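Local coordinates for glycosylation Associate Protein 1 (Streptococcus agalactiae serotype V, PDB 6OYC), which probably acts with its partners Gap2 and Gap3 in the glycosylation and accessory Sec-dependent secretion of a streptococcal surface glycoprotein, and belongs to a family of GT-B-like accessory Sec proteins, at residues A[83-89]-A[150-154]; A[130-134]-A[145-149]; A[319-325]-A[350-356]; A[363-367]-A[407-411]. All coordinates share one frame. Residue numbers count along the deposited sequence, not the author numbering.

Overall arrangement
From the N terminus, the chain passes through helix 76-80 and reaches 83-89, where contact 1 opens. The chain then builds the first strands of a long antiparallel sheet. Contact 2 pairs neighbouring strands 131-138 and 141-148 of that sheet and is nested inside the loop that contact 1 closes at 150-154; the two touch through Leu154 on Tyr146 and Leu147. In series after them, with nearest atoms about 19 Å beyond contact 2, contact 3 closes a beta-alpha-beta unit in the second parallel sheet. Contact 4 follows, opening at 363-367 and closing its loop at 407-411, where helix 360-375 is set against edge strand 406-409. Contacts 3 and 4 touch, sharing the sheet through adjacent strands 349-354 and 406-409.

Contact 1 (A[83-89]-A[150-154]); sequences IGNVRQQ and DRGFL
Arg151 lays its side chain along Ile83 and Val86: Ile83 CG2 sits over one face of the guanidinium, 3.7 Å from Arg151 CZ, and Val86 CG1 reaches Arg151 CD at 3.6 Å. Both segments are irregular. In 83-89, Gly84 takes a positive phi (67°), after which Val86 to Gln89 run extended, with Gln88 CA 4.7 Å from Arg151 CA and Gln89 CA 4.5 Å from Gly152 CA. Here the backbones meet: Gln89 N donates to Arg151 O at 2.8 Å, while Gly152 CA makes a CA-H...O contact of 3.3 Å with Gln89 O. Gly152 (phi/psi 80/35°) turns the chain between strands 141-148 and 154-161, and a CB there would clash with Gln89 O. Phe153, chi1 p, brings its ring back beside the arginine, so that Phe153 CZ lies 3.6 Å from Ile83 CG1 and Phe153 CE2 4.1 Å from Val86 CG1. One water bridges Gly84 O (2.8 Å) and Arg151 NH1 (2.9 Å); another joins Arg87 O (2.7 Å), Gln89 NE2 (3.0 Å) and Arg151 O (2.9 Å). The guanidinium also forms salt bridges with Asp149 and Asp78. The contact thus packs the segment that follows helix 76-80 on a turn of the antiparallel sheet, and its chemistry is mixed: apolar cover over a charge neutralised by acids, with one direct backbone hydrogen bond supplemented by water.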
loop_
_atom_site.group_PDB
_atom_site.type_symbol
_atom_site.label_atom_id
_atom_site.label_comp_id
_atom_site.label_asym_id
_atom_site.label_seq_id
_atom_site.Cartn_x
_atom_site.Cartn_y
_atom_site.Cartn_z
ATOM N N ILE A 83 -22.526 13.005 1.371
ATOM C CA ILE A 83 -22.136 12.913 -0.025
ATOM C C ILE A 83 -23.196 12.171 -0.838
ATOM O O ILE A 83 -23.618 12.644 -1.899
ATOM C CB ILE A 83 -20.728 12.295 -0.124
ATOM C CG1 ILE A 83 -19.711 13.374 0.278
ATOM C CG2 ILE A 83 -20.429 11.777 -1.526
ATOM C CD1 ILE A 83 -18.475 12.827 0.915
ATOM N N GLY A 84 -23.690 11.038 -0.342
ATOM C CA GLY A 84 -24.763 10.399 -1.093
ATOM C C GLY A 84 -24.272 9.870 -2.430
ATOM O O GLY A 84 -23.102 9.525 -2.613
ATOM N N ASN A 85 -25.173 9.808 -3.391
ATOM C CA ASN A 85 -24.816 9.250 -4.689
ATOM C C ASN A 85 -24.536 10.377 -5.685
ATOM O O ASN A 85 -25.312 10.669 -6.585
ATOM C CB ASN A 85 -25.921 8.318 -5.166
ATOM C CG ASN A 85 -25.663 7.784 -6.552
ATOM O OD1 ASN A 85 -24.554 7.369 -6.877
ATOM N ND2 ASN A 85 -26.715 7.762 -7.376
ATOM N N VAL A 86 -23.375 11.003 -5.498
ATOM C CA VAL A 86 -23.014 12.201 -6.247
ATOM C C VAL A 86 -22.671 11.837 -7.684
ATOM O O VAL A 86 -22.067 10.790 -7.951
ATOM C CB VAL A 86 -21.835 12.905 -5.555
ATOM C CG1 VAL A 86 -20.584 12.029 -5.594
ATOM C CG2 VAL A 86 -21.542 14.232 -6.220
ATOM N N ARG A 87 -23.073 12.689 -8.622
ATOM C CA ARG A 87 -22.631 12.536 -10.007
ATOM C C ARG A 87 -21.112 12.745 -10.091
ATOM O O ARG A 87 -20.590 13.775 -9.640
ATOM C CB ARG A 87 -23.369 13.527 -10.912
ATOM C CG ARG A 87 -22.851 13.547 -12.357
ATOM C CD ARG A 87 -23.636 14.485 -13.294
ATOM N NE ARG A 87 -23.312 15.898 -13.096
ATOM C CZ ARG A 87 -22.215 16.502 -13.554
ATOM N NH1 ARG A 87 -21.292 15.818 -14.248
ATOM N NH2 ARG A 87 -22.036 17.798 -13.301
ATOM N N GLN A 88 -20.422 11.842 -10.721
ATOM C CA GLN A 88 -18.998 11.926 -10.909
ATOM C C GLN A 88 -18.622 13.054 -11.838
ATOM O O GLN A 88 -19.212 13.224 -12.833
ATOM C CB GLN A 88 -18.541 10.663 -11.603
ATOM C CG GLN A 88 -17.612 9.735 -10.868
ATOM C CD GLN A 88 -18.099 8.270 -10.824
ATOM O OE1 GLN A 88 -18.357 7.635 -11.838
ATOM N NE2 GLN A 88 -18.237 7.750 -9.613
ATOM N N GLN A 89 -17.642 13.839 -11.498
ATOM C CA GLN A 89 -17.161 14.881 -12.392
ATOM C C GLN A 89 -15.664 14.707 -12.577
ATOM O O GLN A 89 -14.969 14.248 -11.669
ATOM C CB GLN A 89 -17.424 16.306 -11.839
ATOM C CG GLN A 89 -18.862 16.756 -11.788
ATOM C CD GLN A 89 -19.000 18.099 -11.061
ATOM O OE1 GLN A 89 -18.948 19.160 -11.690
ATOM N NE2 GLN A 89 -19.133 18.056 -9.734
ATOM N N ASP A 150 -12.177 12.009 -5.316
ATOM C CA ASP A 150 -12.028 11.452 -6.663
ATOM C C ASP A 150 -13.346 11.381 -7.425
ATOM O O ASP A 150 -13.336 11.057 -8.607
ATOM C CB ASP A 150 -11.363 10.071 -6.624
ATOM C CG ASP A 150 -12.197 9.008 -5.906
ATOM O OD1 ASP A 150 -13.439 8.994 -6.028
ATOM O OD2 ASP A 150 -11.592 8.129 -5.241
ATOM N N ARG A 151 -14.476 11.645 -6.781
ATOM C CA ARG A 151 -15.722 11.817 -7.520
ATOM C C ARG A 151 -15.837 13.220 -8.136
ATOM O O ARG A 151 -16.839 13.519 -8.788
ATOM C CB ARG A 151 -16.923 11.482 -6.634
ATOM C CG ARG A 151 -17.034 9.985 -6.320
ATOM C CD ARG A 151 -17.866 9.672 -5.068
ATOM N NE ARG A 151 -17.274 10.195 -3.837
ATOM C CZ ARG A 151 -17.581 9.763 -2.613
ATOM N NH1 ARG A 151 -18.479 8.799 -2.455
ATOM N NH2 ARG A 151 -16.984 10.292 -1.547
ATOM N N GLY A 152 -14.820 14.057 -7.963
ATOM C CA GLY A 152 -14.760 15.349 -8.616
ATOM C C GLY A 152 -15.573 16.457 -7.979
ATOM O O GLY A 152 -16.122 17.294 -8.696
ATOM N N PHE A 153 -15.684 16.478 -6.648
ATOM C CA PHE A 153 -16.211 17.625 -5.921
ATOM C C PHE A 153 -15.166 18.078 -4.908
ATOM O O PHE A 153 -14.228 17.336 -4.590
ATOM C CB PHE A 153 -17.547 17.292 -5.229
ATOM C CG PHE A 153 -17.440 16.237 -4.160
ATOM C CD1 PHE A 153 -17.114 16.582 -2.853
ATOM C CD2 PHE A 153 -17.671 14.901 -4.461
ATOM C CE1 PHE A 153 -17.015 15.607 -1.855
ATOM C CE2 PHE A 153 -17.571 13.918 -3.472
ATOM C CZ PHE A 153 -17.240 14.282 -2.162
ATOM N N LEU A 154 -15.323 19.303 -4.394
ATOM C CA LEU A 154 -14.445 19.796 -3.320
ATOM C C LEU A 154 -14.855 19.152 -1.999
ATOM O O LEU A 154 -15.936 19.433 -1.494
ATOM C CB LEU A 154 -14.506 21.317 -3.203
ATOM C CG LEU A 154 -13.597 21.948 -2.123
ATOM C CD1 LEU A 154 -12.111 21.618 -2.323
ATOM C CD2 LEU A 154 -13.797 23.434 -2.103
HETATM O O HOH W 1 -20.922 8.197 -3.863
HETATM O O HOH W 2 -18.991 15.439 -8.278
#

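Contact 2 (A[130-134]-A[145-149]); sequences NLTHI and KYLFD
The Phe148 ring forms the apolar centre, with Leu131 CD2 over its face in a CH-pi contact, 3.7 Å from the centroid and 15° off the ring normal. Ile134 CD1 approaches Phe148 CE2 at 3.7 Å, and Ile91, and Val123 and Ala121 of strand 118-125, continue this packing. Phe148 and Ile134 both use chi1 m, whereas Leu131 is t. Around this cluster the backbones run antiparallel, the strand axes 4.6 Å apart at closest approach and their directions 164° apart. The register places His133 opposite Leu147 as a non-hydrogen-bonded pair (CA-CA 4.6 Å) and Ile134 opposite Tyr146 as a hydrogen-bonded pair (CA-CA 5.1 Å). Ile134 N donates to Tyr146 O at 3.0 Å and Tyr146 N to Ile134 O at 2.8 Å; farther along, Phe148 N donates to Thr132 O at 2.8 Å. Thr132 has psi of -50°, a departure from extended geometry. The face bearing His133 and Leu147 is more polar: His133, chi1 p, has CD2 3.7 Å from Lys145 NZ, an ammonium paired with Asp135, while His133 CB lies 4.0 Å from Leu147 CD1. At the open end of the strand pair a water donates to Leu131 O (2.7 Å) and Asp149 O (3.1 Å). The arrangement is that of an antiparallel beta hairpin, strands 131-138 and 141-148, within the meandering sheet in which each strand lies beside its neighbour in sequence.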
loop_
_atom_site.group_PDB
_atom_site.type_symbol
_atom_site.label_atom_id
_atom_site.label_comp_id
_atom_site.label_asym_id
_atom_site.label_seq_id
_atom_site.Cartn_x
_atom_site.Cartn_y
_atom_site.Cartn_z
ATOM N N ASN A 130 -5.794 11.990 -11.545
ATOM C CA ASN A 130 -6.873 12.883 -11.160
ATOM C C ASN A 130 -6.345 14.002 -10.259
ATOM O O ASN A 130 -5.430 13.802 -9.453
ATOM C CB ASN A 130 -7.966 12.094 -10.441
ATOM C CG ASN A 130 -7.447 11.374 -9.194
ATOM O OD1 ASN A 130 -6.439 10.660 -9.240
ATOM N ND2 ASN A 130 -8.131 11.572 -8.074
ATOM N N LEU A 131 -6.905 15.195 -10.423
ATOM C CA LEU A 131 -6.615 16.290 -9.506
ATOM C C LEU A 131 -6.949 15.870 -8.070
ATOM O O LEU A 131 -8.098 15.519 -7.765
ATOM C CB LEU A 131 -7.426 17.527 -9.910
ATOM C CG LEU A 131 -7.349 18.703 -8.941
ATOM C CD1 LEU A 131 -5.977 19.369 -9.075
ATOM C CD2 LEU A 131 -8.460 19.691 -9.217
ATOM N N THR A 132 -5.944 15.892 -7.193
ATOM C CA THR A 132 -6.131 15.536 -5.788
ATOM C C THR A 132 -6.175 16.759 -4.880
ATOM O O THR A 132 -7.094 16.897 -4.061
ATOM C CB THR A 132 -5.018 14.597 -5.311
ATOM O OG1 THR A 132 -3.744 15.113 -5.729
ATOM C CG2 THR A 132 -5.218 13.201 -5.888
ATOM N N HIS A 133 -5.206 17.656 -4.995
ATOM C CA HIS A 133 -5.288 18.846 -4.164
ATOM C C HIS A 133 -4.572 20.014 -4.828
ATOM O O HIS A 133 -3.709 19.836 -5.694
ATOM C CB HIS A 133 -4.754 18.593 -2.739
ATOM C CG HIS A 133 -3.292 18.270 -2.658
ATOM N ND1 HIS A 133 -2.807 16.975 -2.691
ATOM C CD2 HIS A 133 -2.216 19.066 -2.454
ATOM C CE1 HIS A 133 -1.495 16.993 -2.544
ATOM N NE2 HIS A 133 -1.111 18.250 -2.390
ATOM N N ILE A 134 -4.976 21.219 -4.421
ATOM C CA ILE A 134 -4.291 22.447 -4.798
ATOM C C ILE A 134 -3.832 23.170 -3.532
ATOM O O ILE A 134 -4.650 23.478 -2.648
ATOM C CB ILE A 134 -5.185 23.359 -5.645
ATOM C CG1 ILE A 134 -5.580 22.669 -6.949
ATOM C CG2 ILE A 134 -4.496 24.682 -5.873
ATOM C CD1 ILE A 134 -6.765 23.324 -7.609
ATOM N N LYS A 145 -5.312 24.624 1.492
ATOM C CA LYS A 145 -5.170 23.458 0.633
ATOM C C LYS A 145 -6.567 22.970 0.287
ATOM O O LYS A 145 -7.356 22.658 1.183
ATOM C CB LYS A 145 -4.351 22.351 1.315
ATOM C CG LYS A 145 -4.105 21.133 0.433
ATOM C CD LYS A 145 -3.618 19.904 1.225
ATOM C CE LYS A 145 -2.282 20.139 1.918
ATOM N NZ LYS A 145 -1.134 20.180 0.938
ATOM N N TYR A 146 -6.880 22.942 -1.008
ATOM C CA TYR A 146 -8.133 22.393 -1.511
ATOM C C TYR A 146 -7.962 20.894 -1.713
ATOM O O TYR A 146 -7.103 20.485 -2.492
ATOM C CB TYR A 146 -8.506 23.034 -2.840
ATOM C CG TYR A 146 -8.926 24.483 -2.774
ATOM C CD1 TYR A 146 -7.979 25.504 -2.821
ATOM C CD2 TYR A 146 -10.271 24.835 -2.715
ATOM C CE1 TYR A 146 -8.361 26.834 -2.785
ATOM C CE2 TYR A 146 -10.665 26.164 -2.671
ATOM C CZ TYR A 146 -9.709 27.157 -2.703
ATOM O OH TYR A 146 -10.087 28.476 -2.670
ATOM N N LEU A 147 -8.763 20.079 -1.020
ATOM C CA LEU A 147 -8.725 18.618 -1.153
ATOM C C LEU A 147 -9.913 18.174 -1.992
ATOM O O LEU A 147 -11.066 18.392 -1.599
ATOM C CB LEU A 147 -8.820 17.891 0.187
ATOM C CG LEU A 147 -7.670 17.674 1.153
ATOM C CD1 LEU A 147 -6.513 16.933 0.466
ATOM C CD2 LEU A 147 -7.239 19.024 1.758
ATOM N N PHE A 148 -9.639 17.526 -3.108
ATOM C CA PHE A 148 -10.691 17.080 -4.004
ATOM C C PHE A 148 -10.931 15.593 -3.811
ATOM O O PHE A 148 -9.978 14.815 -3.704
ATOM C CB PHE A 148 -10.326 17.391 -5.457
ATOM C CG PHE A 148 -10.243 18.863 -5.737
ATOM C CD1 PHE A 148 -11.383 19.573 -6.120
ATOM C CD2 PHE A 148 -9.035 19.551 -5.590
ATOM C CE1 PHE A 148 -11.318 20.928 -6.372
ATOM C CE2 PHE A 148 -8.970 20.919 -5.833
ATOM C CZ PHE A 148 -10.111 21.606 -6.225
ATOM N N ASP A 149 -12.206 15.223 -3.734
ATOM C CA ASP A 149 -12.647 13.838 -3.789
ATOM C C ASP A 149 -12.456 13.311 -5.202
ATOM O O ASP A 149 -12.568 14.058 -6.181
ATOM C CB ASP A 149 -14.135 13.758 -3.395
ATOM C CG ASP A 149 -14.599 12.340 -3.031
ATOM O OD1 ASP A 149 -14.882 11.545 -3.963
ATOM O OD2 ASP A 149 -14.697 12.041 -1.809
HETATM O O HOH W 3 -10.423 14.336 -8.431
#

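Contact 3 (A[319-325]-A[350-356]); sequences EIYFVVD and KVTFVSY
Glu319, extended with chi1 and chi2 both t, accepts a hydrogen bond at OE1 from Thr352 OG1 (2.7 Å); the same oxygen forms a salt bridge with Arg420. Next in line, Ile320 N donates to Lys350 O and Ile320 O accepts from Thr352 N, both at 2.7 Å, setting a parallel register running from Glu319 beside Lys350 to Val323 beside Val354. The strand axes approach to 4.5 Å and cross at -26°. Tyr321, chi1 t, spreads its ring so that Val354 CG2 sits over the face, 3.5 Å from the centroid in a CH-pi contact, while Tyr321 OH and Tyr356 OH share a hydrogen bond of 2.6 Å; Thr438 also bonds to Tyr356 OH. The ladder continues with Phe322 N to Thr352 O and Val354 N to Phe322 O, each 2.8 Å. The connection is a beta-alpha-beta crossover through helix 329-344, which covers the face of Phe322 and Phe353, as in the Rossmann-like domains of GT-B proteins. On that face the edge of Phe353 points to the face of Phe322 in an offset edge-to-face pair, centroids 5.8 Å apart and planes at 68°. Val323 CG2 packs on Tyr356 CE2 at 4.0 Å. Val324, now beyond the strand, donates from N to Val354 O (2.9 Å) and sets CG1 3.7 Å from Phe353 CD1. Finally Asp325, chi1 m, receives Tyr356 N at OD2 (2.7 Å).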
loop_
_atom_site.group_PDB
_atom_site.type_symbol
_atom_site.label_atom_id
_atom_site.label_comp_id
_atom_site.label_asym_id
_atom_site.label_seq_id
_atom_site.Cartn_x
_atom_site.Cartn_y
_atom_site.Cartn_z
ATOM N N GLU A 319 15.292 -12.124 -17.892
ATOM C CA GLU A 319 15.425 -10.839 -17.224
ATOM C C GLU A 319 15.497 -11.028 -15.713
ATOM O O GLU A 319 14.597 -11.632 -15.102
ATOM C CB GLU A 319 14.274 -9.910 -17.596
ATOM C CG GLU A 319 14.527 -8.462 -17.192
ATOM C CD GLU A 319 13.267 -7.607 -17.227
ATOM O OE1 GLU A 319 13.284 -6.505 -16.624
ATOM O OE2 GLU A 319 12.269 -8.030 -17.862
ATOM N N ILE A 320 16.574 -10.512 -15.123
ATOM C CA ILE A 320 16.792 -10.532 -13.682
ATOM C C ILE A 320 16.355 -9.192 -13.106
ATOM O O ILE A 320 16.790 -8.128 -13.573
ATOM C CB ILE A 320 18.269 -10.813 -13.341
ATOM C CG1 ILE A 320 18.724 -12.147 -13.932
ATOM C CG2 ILE A 320 18.494 -10.779 -11.820
ATOM C CD1 ILE A 320 20.101 -12.562 -13.492
ATOM N N TYR A 321 15.521 -9.251 -12.072
ATOM C CA TYR A 321 15.006 -8.085 -11.355
ATOM C C TYR A 321 15.788 -7.963 -10.048
ATOM O O TYR A 321 15.556 -8.735 -9.114
ATOM C CB TYR A 321 13.506 -8.291 -11.114
ATOM C CG TYR A 321 12.691 -7.182 -10.464
ATOM C CD1 TYR A 321 12.628 -7.050 -9.072
ATOM C CD2 TYR A 321 11.902 -6.330 -11.235
ATOM C CE1 TYR A 321 11.844 -6.052 -8.484
ATOM C CE2 TYR A 321 11.115 -5.340 -10.649
ATOM C CZ TYR A 321 11.098 -5.203 -9.277
ATOM O OH TYR A 321 10.330 -4.227 -8.685
ATOM N N PHE A 322 16.722 -7.006 -9.978
ATOM C CA PHE A 322 17.750 -6.967 -8.930
ATOM C C PHE A 322 17.560 -5.753 -8.024
ATOM O O PHE A 322 17.875 -4.617 -8.414
ATOM C CB PHE A 322 19.143 -6.958 -9.557
ATOM C CG PHE A 322 20.270 -7.307 -8.600
ATOM C CD1 PHE A 322 20.574 -6.494 -7.515
ATOM C CD2 PHE A 322 21.066 -8.428 -8.823
ATOM C CE1 PHE A 322 21.640 -6.803 -6.663
ATOM C CE2 PHE A 322 22.136 -8.743 -7.964
ATOM C CZ PHE A 322 22.412 -7.931 -6.885
ATOM N N VAL A 323 17.097 -6.000 -6.802
ATOM C CA VAL A 323 16.847 -4.922 -5.848
ATOM C C VAL A 323 18.176 -4.465 -5.268
ATOM O O VAL A 323 18.932 -5.276 -4.727
ATOM C CB VAL A 323 15.884 -5.386 -4.738
ATOM C CG1 VAL A 323 15.725 -4.301 -3.638
ATOM C CG2 VAL A 323 14.525 -5.745 -5.332
ATOM N N VAL A 324 18.465 -3.162 -5.369
ATOM C CA VAL A 324 19.745 -2.638 -4.884
ATOM C C VAL A 324 19.639 -1.899 -3.546
ATOM O O VAL A 324 20.678 -1.623 -2.925
ATOM C CB VAL A 324 20.410 -1.734 -5.947
ATOM C CG1 VAL A 324 20.683 -2.540 -7.220
ATOM C CG2 VAL A 324 19.535 -0.500 -6.238
ATOM N N ASP A 325 18.428 -1.612 -3.064
ATOM C CA ASP A 325 18.246 -0.935 -1.781
ATOM C C ASP A 325 18.892 -1.699 -0.626
ATOM O O ASP A 325 18.902 -2.931 -0.585
ATOM C CB ASP A 325 16.755 -0.751 -1.478
ATOM C CG ASP A 325 16.085 0.185 -2.450
ATOM O OD1 ASP A 325 16.706 1.200 -2.846
ATOM O OD2 ASP A 325 14.950 -0.109 -2.850
ATOM N N LYS A 350 19.620 -10.469 -18.912
ATOM C CA LYS A 350 19.610 -9.025 -18.755
ATOM C C LYS A 350 19.317 -8.710 -17.295
ATOM O O LYS A 350 18.636 -9.478 -16.612
ATOM C CB LYS A 350 18.572 -8.379 -19.669
ATOM C CG LYS A 350 18.745 -8.773 -21.134
ATOM C CD LYS A 350 17.854 -7.950 -22.051
ATOM C CE LYS A 350 18.139 -8.228 -23.525
ATOM N NZ LYS A 350 17.167 -7.517 -24.408
ATOM N N VAL A 351 19.842 -7.592 -16.802
ATOM C CA VAL A 351 19.658 -7.227 -15.401
ATOM C C VAL A 351 18.962 -5.873 -15.324
ATOM O O VAL A 351 19.449 -4.878 -15.878
ATOM C CB VAL A 351 20.985 -7.209 -14.621
ATOM C CG1 VAL A 351 20.737 -6.770 -13.154
ATOM C CG2 VAL A 351 21.659 -8.583 -14.662
ATOM N N THR A 352 17.827 -5.836 -14.640
ATOM C CA THR A 352 17.185 -4.578 -14.269
ATOM C C THR A 352 17.468 -4.302 -12.799
ATOM O O THR A 352 16.965 -5.016 -11.919
ATOM C CB THR A 352 15.679 -4.617 -14.500
ATOM O OG1 THR A 352 15.405 -4.970 -15.855
ATOM C CG2 THR A 352 15.064 -3.257 -14.169
ATOM N N PHE A 353 18.249 -3.253 -12.541
ATOM C CA PHE A 353 18.463 -2.774 -11.181
ATOM C C PHE A 353 17.259 -1.965 -10.713
ATOM O O PHE A 353 16.776 -1.070 -11.418
ATOM C CB PHE A 353 19.729 -1.931 -11.095
ATOM C CG PHE A 353 20.969 -2.696 -11.417
ATOM C CD1 PHE A 353 21.372 -3.751 -10.606
ATOM C CD2 PHE A 353 21.709 -2.395 -12.557
ATOM C CE1 PHE A 353 22.510 -4.472 -10.907
ATOM C CE2 PHE A 353 22.848 -3.114 -12.873
ATOM C CZ PHE A 353 23.259 -4.148 -12.048
ATOM N N VAL A 354 16.785 -2.283 -9.518
ATOM C CA VAL A 354 15.528 -1.765 -9.000
ATOM C C VAL A 354 15.817 -1.031 -7.698
ATOM O O VAL A 354 16.401 -1.605 -6.769
ATOM C CB VAL A 354 14.515 -2.896 -8.787
ATOM C CG1 VAL A 354 13.186 -2.369 -8.164
ATOM C CG2 VAL A 354 14.285 -3.608 -10.114
ATOM N N SER A 355 15.426 0.239 -7.637
ATOM C CA SER A 355 15.514 1.033 -6.420
ATOM C C SER A 355 14.114 1.494 -6.047
ATOM O O SER A 355 13.432 2.144 -6.852
ATOM C CB SER A 355 16.444 2.233 -6.601
ATOM O OG SER A 355 16.294 3.146 -5.533
ATOM N N TYR A 356 13.691 1.151 -4.837
ATOM C CA TYR A 356 12.424 1.608 -4.299
ATOM C C TYR A 356 12.566 2.894 -3.483
ATOM O O TYR A 356 11.564 3.396 -2.967
ATOM C CB TYR A 356 11.789 0.508 -3.438
ATOM C CG TYR A 356 11.455 -0.795 -4.158
ATOM C CD1 TYR A 356 10.638 -0.809 -5.291
ATOM C CD2 TYR A 356 11.934 -2.022 -3.675
ATOM C CE1 TYR A 356 10.332 -1.997 -5.934
ATOM C CE2 TYR A 356 11.618 -3.225 -4.311
ATOM C CZ TYR A 356 10.824 -3.200 -5.442
ATOM O OH TYR A 356 10.507 -4.381 -6.076
#

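Contact 4 (A[363-367]-A[407-411]); sequences RQLTY and SFTHP
Phe408, Arg363 and Tyr367 carry most of the buried surface where helix 360-375 lies over edge strand 406-409. The axes of the short segments run nearly antiparallel (170°), 10.5 Å apart at closest approach, so side chains alone bridge the gap. Phe408, chi1 t, projects from the strand and receives the edge of Tyr367 (chi1 t) on its face: centroids are 5.1 Å apart, planes at 64°, and Tyr367 CD1 is 3.5 Å from Phe408 CG. One helical turn earlier, Arg363 places CG 4.2 Å from Phe408 CZ, at the ring edge, and lays its guanidinium flat on the His410 imidazole, centres 3.9 Å apart and planes at 5°. Arg363 CD adds a CH-pi contact, 3.6 Å from the His410 centroid. The polar edges of this stack bond to backbone oxygens just beyond strand 349-354: Arg363 NH1 to Glu357 O, and His410 ND1 to Ser355 O. Helix and strand are therefore joined by aromatic and pi-stacking contacts, with hydrogen bonding directed outside the two segments.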
loop_
_atom_site.group_PDB
_atom_site.type_symbol
_atom_site.label_atom_id
_atom_site.label_comp_id
_atom_site.label_asym_id
_atom_site.label_seq_id
_atom_site.Cartn_x
_atom_site.Cartn_y
_atom_site.Cartn_z
ATOM N N ARG A 363 18.551 8.206 -4.370
ATOM C CA ARG A 363 18.459 7.377 -5.569
ATOM C C ARG A 363 19.496 7.781 -6.611
ATOM O O ARG A 363 20.155 6.921 -7.210
ATOM C CB ARG A 363 17.048 7.471 -6.148
ATOM C CG ARG A 363 16.547 6.209 -6.772
ATOM C CD ARG A 363 15.074 6.306 -7.098
ATOM N NE ARG A 363 14.750 7.475 -7.914
ATOM C CZ ARG A 363 13.914 8.442 -7.542
ATOM N NH1 ARG A 363 13.322 8.406 -6.349
ATOM N NH2 ARG A 363 13.685 9.462 -8.358
ATOM N N GLN A 364 19.669 9.089 -6.828
ATOM C CA GLN A 364 20.641 9.565 -7.810
ATOM C C GLN A 364 22.041 9.077 -7.476
ATOM O O GLN A 364 22.778 8.639 -8.362
ATOM C CB GLN A 364 20.603 11.096 -7.875
ATOM C CG GLN A 364 21.428 11.715 -8.992
ATOM C CD GLN A 364 20.924 11.330 -10.370
ATOM O OE1 GLN A 364 19.765 11.565 -10.711
ATOM N NE2 GLN A 364 21.801 10.734 -11.172
ATOM N N LEU A 365 22.415 9.130 -6.195
ATOM C CA LEU A 365 23.735 8.668 -5.774
ATOM C C LEU A 365 23.915 7.177 -6.031
ATOM O O LEU A 365 24.970 6.751 -6.512
ATOM C CB LEU A 365 23.943 8.982 -4.292
ATOM C CG LEU A 365 24.219 10.460 -4.000
ATOM C CD1 LEU A 365 24.701 10.604 -2.593
ATOM C CD2 LEU A 365 25.255 11.021 -4.976
ATOM N N THR A 366 22.902 6.371 -5.696
ATOM C CA THR A 366 22.942 4.940 -5.991
ATOM C C THR A 366 23.108 4.677 -7.487
ATOM O O THR A 366 23.874 3.787 -7.891
ATOM C CB THR A 366 21.665 4.285 -5.485
ATOM O OG1 THR A 366 21.601 4.439 -4.071
ATOM C CG2 THR A 366 21.607 2.810 -5.859
ATOM N N TYR A 367 22.370 5.423 -8.321
ATOM C CA TYR A 367 22.506 5.292 -9.769
ATOM C C TYR A 367 23.878 5.767 -10.236
ATOM O O TYR A 367 24.516 5.112 -11.063
ATOM C CB TYR A 367 21.396 6.078 -10.479
ATOM C CG TYR A 367 21.581 6.081 -11.970
ATOM C CD1 TYR A 367 21.207 4.983 -12.735
ATOM C CD2 TYR A 367 22.174 7.155 -12.611
ATOM C CE1 TYR A 367 21.396 4.964 -14.108
ATOM C CE2 TYR A 367 22.371 7.148 -13.980
ATOM C CZ TYR A 367 21.984 6.050 -14.726
ATOM O OH TYR A 367 22.181 6.051 -16.088
ATOM N N SER A 407 19.937 -2.100 -17.000
ATOM C CA SER A 407 19.129 -0.904 -16.837
ATOM C C SER A 407 18.895 -0.646 -15.355
ATOM O O SER A 407 19.152 -1.492 -14.489
ATOM C CB SER A 407 17.788 -0.999 -17.588
ATOM O OG SER A 407 17.090 -2.184 -17.247
ATOM N N PHE A 408 18.399 0.555 -15.081
ATOM C CA PHE A 408 18.099 1.004 -13.737
ATOM C C PHE A 408 16.699 1.590 -13.758
ATOM O O PHE A 408 16.397 2.443 -14.597
ATOM C CB PHE A 408 19.127 2.042 -13.275
ATOM C CG PHE A 408 18.893 2.566 -11.892
ATOM C CD1 PHE A 408 18.059 3.668 -11.673
ATOM C CD2 PHE A 408 19.515 1.975 -10.802
ATOM C CE1 PHE A 408 17.848 4.152 -10.387
ATOM C CE2 PHE A 408 19.315 2.459 -9.524
ATOM C CZ PHE A 408 18.481 3.549 -9.313
ATOM N N THR A 409 15.837 1.130 -12.854
ATOM C CA THR A 409 14.479 1.644 -12.803
ATOM C C THR A 409 14.059 1.875 -11.357
ATOM O O THR A 409 14.574 1.250 -10.423
ATOM C CB THR A 409 13.469 0.708 -13.491
ATOM O OG1 THR A 409 12.198 1.358 -13.537
ATOM C CG2 THR A 409 13.280 -0.567 -12.707
ATOM N N HIS A 410 13.085 2.775 -11.195
ATOM C CA HIS A 410 12.515 3.128 -9.898
ATOM C C HIS A 410 10.997 3.044 -9.996
ATOM O O HIS A 410 10.334 4.030 -10.331
ATOM C CB HIS A 410 12.958 4.526 -9.467
ATOM C CG HIS A 410 12.176 5.069 -8.307
ATOM N ND1 HIS A 410 12.043 4.385 -7.115
ATOM C CD2 HIS A 410 11.468 6.214 -8.166
ATOM C CE1 HIS A 410 11.293 5.090 -6.289
ATOM N NE2 HIS A 410 10.934 6.203 -6.903
ATOM N N PRO A 411 10.413 1.887 -9.714
ATOM C CA PRO A 411 8.944 1.770 -9.770
ATOM C C PRO A 411 8.281 2.711 -8.766
ATOM O O PRO A 411 8.744 2.850 -7.635
ATOM C CB PRO A 411 8.687 0.300 -9.418
ATOM C CG PRO A 411 10.054 -0.384 -9.521
ATOM C CD PRO A 411 11.075 0.658 -9.251
#